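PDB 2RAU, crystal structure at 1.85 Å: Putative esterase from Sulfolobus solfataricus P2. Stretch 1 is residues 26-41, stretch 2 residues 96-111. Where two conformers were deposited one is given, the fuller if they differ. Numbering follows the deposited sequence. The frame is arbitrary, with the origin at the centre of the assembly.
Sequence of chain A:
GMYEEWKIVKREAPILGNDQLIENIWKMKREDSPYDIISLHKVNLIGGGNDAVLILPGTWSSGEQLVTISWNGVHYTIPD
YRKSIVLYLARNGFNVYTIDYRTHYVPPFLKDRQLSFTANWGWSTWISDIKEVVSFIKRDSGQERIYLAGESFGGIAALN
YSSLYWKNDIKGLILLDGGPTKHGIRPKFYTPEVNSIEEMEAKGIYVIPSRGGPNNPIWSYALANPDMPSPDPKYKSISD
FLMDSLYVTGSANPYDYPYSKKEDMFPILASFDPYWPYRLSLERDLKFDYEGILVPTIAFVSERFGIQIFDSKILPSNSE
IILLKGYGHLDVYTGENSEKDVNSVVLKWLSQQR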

# COMPACT_ATOMS: atom_id res chain seq x y z
N TRP A 26 -14.23 -8.20 -5.95
CA TRP A 26 -14.72 -9.42 -5.33
C TRP A 26 -14.34 -9.39 -3.89
O TRP A 26 -13.33 -8.84 -3.50
CB TRP A 26 -14.09 -10.65 -5.94
CG TRP A 26 -14.32 -10.85 -7.38
CD1 TRP A 26 -15.26 -11.65 -7.96
CD2 TRP A 26 -13.57 -10.29 -8.46
NE1 TRP A 26 -15.13 -11.63 -9.31
CE2 TRP A 26 -14.11 -10.80 -9.66
CE3 TRP A 26 -12.46 -9.45 -8.53
CZ2 TRP A 26 -13.61 -10.47 -10.89
CZ3 TRP A 26 -11.97 -9.13 -9.77
CH2 TRP A 26 -12.54 -9.65 -10.94
N LYS A 27 -15.14 -10.10 -3.11
CA LYS A 27 -14.96 -10.21 -1.67
C LYS A 27 -14.97 -11.69 -1.23
O LYS A 27 -15.71 -12.52 -1.80
CB LYS A 27 -16.17 -9.52 -1.08
CG LYS A 27 -16.19 -9.37 0.34
CD LYS A 27 -17.54 -8.71 0.74
CE LYS A 27 -17.34 -7.35 1.21
NZ LYS A 27 -18.58 -6.86 1.93
N MSE A 28 -14.15 -12.01 -0.22
CA MSE A 28 -14.12 -13.35 0.34
C MSE A 28 -14.19 -13.28 1.86
O MSE A 28 -13.42 -12.60 2.50
CB MSE A 28 -12.84 -14.08 -0.01
CG MSE A 28 -12.71 -15.49 0.61
SE MSE A 28 -11.07 -16.37 0.04
CE MSE A 28 -11.74 -17.02 -1.65
N LYS A 29 -15.13 -14.02 2.45
CA LYS A 29 -15.17 -14.19 3.86
C LYS A 29 -14.06 -15.11 4.33
O LYS A 29 -13.82 -16.18 3.76
CB LYS A 29 -16.49 -14.78 4.26
CG LYS A 29 -16.70 -14.86 5.78
CD LYS A 29 -16.84 -13.42 6.39
CE LYS A 29 -17.03 -13.34 7.94
NZ LYS A 29 -15.82 -13.68 8.72
N ARG A 30 -13.40 -14.68 5.41
CA ARG A 30 -12.32 -15.41 6.04
C ARG A 30 -12.80 -15.74 7.49
O ARG A 30 -14.00 -15.61 7.81
CB ARG A 30 -11.05 -14.55 6.06
CG ARG A 30 -10.61 -14.00 4.69
CD ARG A 30 -10.18 -15.07 3.71
NE ARG A 30 -8.81 -15.46 3.91
CZ ARG A 30 -8.31 -16.68 3.86
NH1 ARG A 30 -9.05 -17.73 3.62
NH2 ARG A 30 -7.04 -16.86 4.05
N GLU A 31 -11.90 -16.19 8.36
CA GLU A 31 -12.29 -16.61 9.69
C GLU A 31 -11.55 -15.85 10.77
O GLU A 31 -10.43 -15.43 10.54
CB GLU A 31 -12.02 -18.14 9.82
CG GLU A 31 -12.92 -19.01 8.93
CD GLU A 31 -14.45 -18.75 9.11
OE1 GLU A 31 -14.90 -18.50 10.27
OE2 GLU A 31 -15.18 -18.79 8.07
N ASP A 32 -12.08 -15.74 12.00
CA ASP A 32 -13.34 -16.33 12.43
C ASP A 32 -14.34 -15.29 12.95
O ASP A 32 -15.38 -15.66 13.47
CB ASP A 32 -13.10 -17.40 13.51
CG ASP A 32 -12.41 -16.84 14.76
OD1 ASP A 32 -11.96 -15.67 14.76
OD2 ASP A 32 -12.34 -17.57 15.76
N SER A 33 -14.02 -14.01 12.83
CA SER A 33 -14.91 -12.94 13.26
C SER A 33 -15.67 -12.33 12.07
O SER A 33 -15.33 -12.55 10.89
CB SER A 33 -14.11 -11.86 13.98
OG SER A 33 -13.65 -10.83 13.09
N PRO A 34 -16.71 -11.51 12.36
CA PRO A 34 -17.39 -10.79 11.28
C PRO A 34 -16.50 -9.86 10.45
O PRO A 34 -16.86 -9.56 9.30
CB PRO A 34 -18.42 -9.94 12.03
CG PRO A 34 -18.63 -10.65 13.25
CD PRO A 34 -17.34 -11.24 13.66
N TYR A 35 -15.37 -9.40 11.00
CA TYR A 35 -14.48 -8.48 10.35
C TYR A 35 -13.36 -9.16 9.57
O TYR A 35 -12.57 -8.49 8.91
CB TYR A 35 -13.86 -7.54 11.36
CG TYR A 35 -14.87 -6.92 12.27
CD1 TYR A 35 -15.76 -6.00 11.79
CD2 TYR A 35 -15.02 -7.32 13.59
CE1 TYR A 35 -16.70 -5.45 12.61
CE2 TYR A 35 -15.93 -6.76 14.41
CZ TYR A 35 -16.78 -5.82 13.92
OH TYR A 35 -17.75 -5.21 14.75
N ASP A 36 -13.32 -10.49 9.60
CA ASP A 36 -12.31 -11.23 8.88
C ASP A 36 -12.81 -11.44 7.46
O ASP A 36 -13.43 -12.45 7.18
CB ASP A 36 -11.98 -12.55 9.58
CG ASP A 36 -11.21 -12.33 10.84
OD1 ASP A 36 -10.03 -12.03 10.69
OD2 ASP A 36 -11.75 -12.38 11.97
N ILE A 37 -12.54 -10.44 6.62
CA ILE A 37 -12.98 -10.37 5.20
C ILE A 37 -11.81 -9.79 4.46
O ILE A 37 -11.10 -8.93 5.01
CB ILE A 37 -14.20 -9.41 5.00
CG1 ILE A 37 -15.35 -9.85 5.90
CG2 ILE A 37 -14.67 -9.33 3.46
CD1 ILE A 37 -16.56 -8.94 5.80
N ILE A 38 -11.62 -10.22 3.22
CA ILE A 38 -10.64 -9.61 2.29
C ILE A 38 -11.34 -9.31 0.97
O ILE A 38 -12.44 -9.84 0.71
CB ILE A 38 -9.33 -10.41 2.06
CG1 ILE A 38 -9.65 -11.80 1.47
CG2 ILE A 38 -8.59 -10.55 3.36
CD1 ILE A 38 -8.40 -12.63 1.11
N SER A 39 -10.81 -8.37 0.22
CA SER A 39 -11.34 -8.12 -1.09
C SER A 39 -10.25 -7.89 -2.13
O SER A 39 -9.09 -7.72 -1.81
CB SER A 39 -12.45 -7.04 -1.10
OG SER A 39 -12.19 -6.00 -0.17
N LEU A 40 -10.65 -7.96 -3.39
CA LEU A 40 -9.73 -7.91 -4.50
C LEU A 40 -10.28 -6.99 -5.56
O LEU A 40 -11.46 -7.09 -5.89
CB LEU A 40 -9.61 -9.32 -5.09
CG LEU A 40 -8.85 -9.59 -6.35
CD1 LEU A 40 -7.49 -9.01 -6.09
CD2 LEU A 40 -8.80 -11.12 -6.56
N HIS A 41 -9.45 -6.06 -6.05
CA HIS A 41 -9.85 -5.15 -7.14
C HIS A 41 -9.07 -5.50 -8.36
O HIS A 41 -7.92 -5.78 -8.29
CB HIS A 41 -9.54 -3.67 -6.81
CG HIS A 41 -10.20 -3.17 -5.55
ND1 HIS A 41 -11.05 -2.08 -5.54
CD2 HIS A 41 -10.11 -3.59 -4.27
CE1 HIS A 41 -11.48 -1.88 -4.31
NE2 HIS A 41 -10.91 -2.77 -3.51
N VAL A 96 -4.38 -5.13 -13.76
CA VAL A 96 -3.78 -4.77 -12.47
C VAL A 96 -4.76 -5.09 -11.36
O VAL A 96 -5.91 -4.77 -11.46
CB VAL A 96 -3.37 -3.27 -12.41
CG1 VAL A 96 -2.53 -2.98 -11.12
CG2 VAL A 96 -2.60 -2.89 -13.76
N TYR A 97 -4.27 -5.72 -10.31
CA TYR A 97 -5.07 -6.16 -9.22
C TYR A 97 -4.49 -5.62 -7.94
O TYR A 97 -3.29 -5.35 -7.85
CB TYR A 97 -5.06 -7.70 -9.12
CG TYR A 97 -5.54 -8.46 -10.34
CD1 TYR A 97 -4.68 -8.74 -11.40
CD2 TYR A 97 -6.82 -8.96 -10.40
CE1 TYR A 97 -5.10 -9.50 -12.50
CE2 TYR A 97 -7.25 -9.73 -11.51
CZ TYR A 97 -6.38 -9.98 -12.55
OH TYR A 97 -6.83 -10.77 -13.59
N THR A 98 -5.34 -5.46 -6.93
CA THR A 98 -4.87 -4.99 -5.64
C THR A 98 -5.87 -5.43 -4.56
O THR A 98 -7.06 -5.47 -4.77
CB THR A 98 -4.56 -3.47 -5.64
OG1 THR A 98 -4.04 -3.07 -4.35
CG2 THR A 98 -5.81 -2.62 -6.04
N ILE A 99 -5.32 -5.71 -3.38
CA ILE A 99 -6.00 -6.38 -2.26
C ILE A 99 -6.35 -5.40 -1.14
O ILE A 99 -5.56 -4.48 -0.83
CB ILE A 99 -5.06 -7.50 -1.71
CG1 ILE A 99 -5.73 -8.25 -0.55
CG2 ILE A 99 -3.69 -6.94 -1.29
CD1 ILE A 99 -4.94 -9.54 0.03
N ASP A 100 -7.58 -5.57 -0.63
CA ASP A 100 -8.04 -4.97 0.59
C ASP A 100 -7.78 -6.00 1.70
O ASP A 100 -8.34 -7.10 1.70
CB ASP A 100 -9.50 -4.63 0.57
CG ASP A 100 -9.85 -3.62 -0.49
OD1 ASP A 100 -9.08 -2.67 -0.69
OD2 ASP A 100 -10.95 -3.71 -1.07
N TYR A 101 -6.86 -5.67 2.59
CA TYR A 101 -6.55 -6.51 3.71
C TYR A 101 -7.71 -6.48 4.69
O TYR A 101 -8.59 -5.63 4.57
CB TYR A 101 -5.35 -5.98 4.46
CG TYR A 101 -4.08 -5.86 3.67
CD1 TYR A 101 -3.55 -6.97 3.00
CD2 TYR A 101 -3.38 -4.67 3.64
CE1 TYR A 101 -2.35 -6.87 2.30
CE2 TYR A 101 -2.19 -4.56 2.96
CZ TYR A 101 -1.65 -5.65 2.30
OH TYR A 101 -0.45 -5.49 1.64
N ARG A 102 -7.66 -7.34 5.70
CA ARG A 102 -8.72 -7.41 6.71
C ARG A 102 -8.94 -6.08 7.44
O ARG A 102 -10.06 -5.80 7.95
CB ARG A 102 -8.45 -8.56 7.69
CG ARG A 102 -8.33 -9.92 7.01
CD ARG A 102 -8.14 -11.01 8.00
NE ARG A 102 -7.74 -12.24 7.34
CZ ARG A 102 -8.00 -13.47 7.77
NH1 ARG A 102 -8.69 -13.70 8.87
NH2 ARG A 102 -7.58 -14.49 7.06
N THR A 103 -7.88 -5.30 7.53
CA THR A 103 -7.89 -3.94 8.12
C THR A 103 -8.92 -3.04 7.44
O THR A 103 -9.44 -2.11 8.05
CB THR A 103 -6.48 -3.31 8.05
OG1 THR A 103 -5.98 -3.49 6.71
CG2 THR A 103 -5.58 -3.90 9.12
N HIS A 104 -9.26 -3.36 6.19
CA HIS A 104 -10.22 -2.59 5.46
C HIS A 104 -11.67 -2.83 5.86
O HIS A 104 -12.56 -2.17 5.33
CB HIS A 104 -10.07 -2.79 3.97
CG HIS A 104 -10.62 -1.68 3.15
ND1 HIS A 104 -10.34 -0.34 3.39
CD2 HIS A 104 -11.40 -1.71 2.04
CE1 HIS A 104 -10.95 0.39 2.48
NE2 HIS A 104 -11.60 -0.41 1.64
N TYR A 105 -11.89 -3.71 6.83
CA TYR A 105 -13.23 -4.06 7.32
C TYR A 105 -13.40 -3.75 8.81
O TYR A 105 -14.49 -3.98 9.36
CB TYR A 105 -13.53 -5.54 7.00
CG TYR A 105 -13.66 -5.69 5.51
CD1 TYR A 105 -14.85 -5.39 4.91
CD2 TYR A 105 -12.57 -6.03 4.72
CE1 TYR A 105 -14.96 -5.41 3.57
CE2 TYR A 105 -12.67 -6.04 3.38
CZ TYR A 105 -13.89 -5.75 2.81
OH TYR A 105 -14.09 -5.78 1.46
N VAL A 106 -12.39 -3.14 9.42
CA VAL A 106 -12.45 -2.77 10.86
C VAL A 106 -13.24 -1.44 11.08
O VAL A 106 -12.92 -0.41 10.47
CB VAL A 106 -11.01 -2.69 11.45
CG1 VAL A 106 -11.01 -2.22 12.97
CG2 VAL A 106 -10.29 -4.03 11.28
N PRO A 107 -14.28 -1.44 11.94
CA PRO A 107 -14.94 -0.19 12.19
C PRO A 107 -14.03 0.81 12.91
O PRO A 107 -13.22 0.45 13.76
CB PRO A 107 -16.10 -0.56 13.12
CG PRO A 107 -16.20 -2.02 13.06
CD PRO A 107 -14.85 -2.52 12.74
N PRO A 108 -14.14 2.09 12.55
CA PRO A 108 -13.26 3.08 13.12
C PRO A 108 -13.56 3.41 14.58
O PRO A 108 -12.70 3.97 15.29
CB PRO A 108 -13.49 4.28 12.21
CG PRO A 108 -14.94 4.16 11.78
CD PRO A 108 -15.08 2.66 11.57
N PHE A 109 -14.75 3.05 15.06
CA PHE A 109 -15.16 3.43 16.41
C PHE A 109 -14.80 2.37 17.44
O PHE A 109 -15.02 2.60 18.62
CB PHE A 109 -16.68 3.72 16.47
CG PHE A 109 -17.53 2.62 15.91
CD1 PHE A 109 -17.85 1.50 16.68
CD2 PHE A 109 -17.92 2.66 14.59
CE1 PHE A 109 -18.58 0.48 16.14
CE2 PHE A 109 -18.64 1.65 14.06
CZ PHE A 109 -18.95 0.54 14.84
N LEU A 110 -14.30 1.22 17.02
CA LEU A 110 -13.92 0.20 18.03
C LEU A 110 -12.67 0.68 18.76
O LEU A 110 -11.85 1.42 18.18
CB LEU A 110 -13.65 -1.18 17.37
CG LEU A 110 -14.83 -1.91 16.70
CD1 LEU A 110 -14.32 -3.31 16.26
CD2 LEU A 110 -16.07 -1.96 17.62
N LYS A 111 -12.53 0.26 20.01
CA LYS A 111 -11.38 0.65 20.81
C LYS A 111 -10.93 -0.44 21.76
O LYS A 111 -11.71 -1.29 22.17
CB LYS A 111 -11.69 1.89 21.66
CG LYS A 111 -12.82 1.69 22.58
O HOH W 1 -8.90 -17.24 7.73

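How do the two backbones meet? Strand 37-41 runs antiparallel to strand 96-100, their axes 4.6 Å apart at closest approach. Ser 39 pairs with Asp 100 through Ser 39 N to Asp 100 O (3.1 Å) and Asp 100 N to Ser 39 O (2.9 Å); two residues on, His 41 N reaches Thr 98 O (2.8 Å) and Thr 98 N reaches His 41 O (2.9 Å). Between these rungs Leu 40 and Ile 99 face each other without bonding, their CA atoms 4.6 Å apart.

What fills the sheet's two faces? Ser 39, His 41, Thr 98 and Asp 100 share one. The Tyr 105 hydroxyl comes in beside Ser 39, donating from OH to Ser 39 OG across a short 2.5 Å; Ser 39 OG in turn donates to Asp 100 OD2 (2.8 Å). His 41 NE2 donates to that same Asp 100 OD2 at 2.6 Å, so one carboxylate oxygen gathers two donors. On the other face, Leu 40 CD1 lies 4.1 Å from Tyr 97 CB.

Where do the aromatic rings lodge? Tyr 105 points toward stretch 1, and Ile 37 lies over one face of its ring: Ile 37 CG2 sits 3.8 Å from the Tyr 105 ring centroid, almost on the ring normal, a CH-pi contact. Farther along, Tyr 35 lies against the bend after the 3-10 segment, its CE1 3.5 Å from Pro 107 CD and its CZ 4.2 Å from Leu 110 CD1.

What holds the long arm of Arg 102? The extended chain passes Ile 38, with Arg 102 CG 3.7 Å from Ile 38 CG2, and brings the guanidinium into the loop of stretch 1. There Arg 102 NH1 forms a salt bridge with Asp 36 OD1 (2.8 Å) and a weak hydrogen bond to Glu 31 O (3.0 Å), both acceptors lying at the guanidinium edge, while Arg 30 CB covers one face.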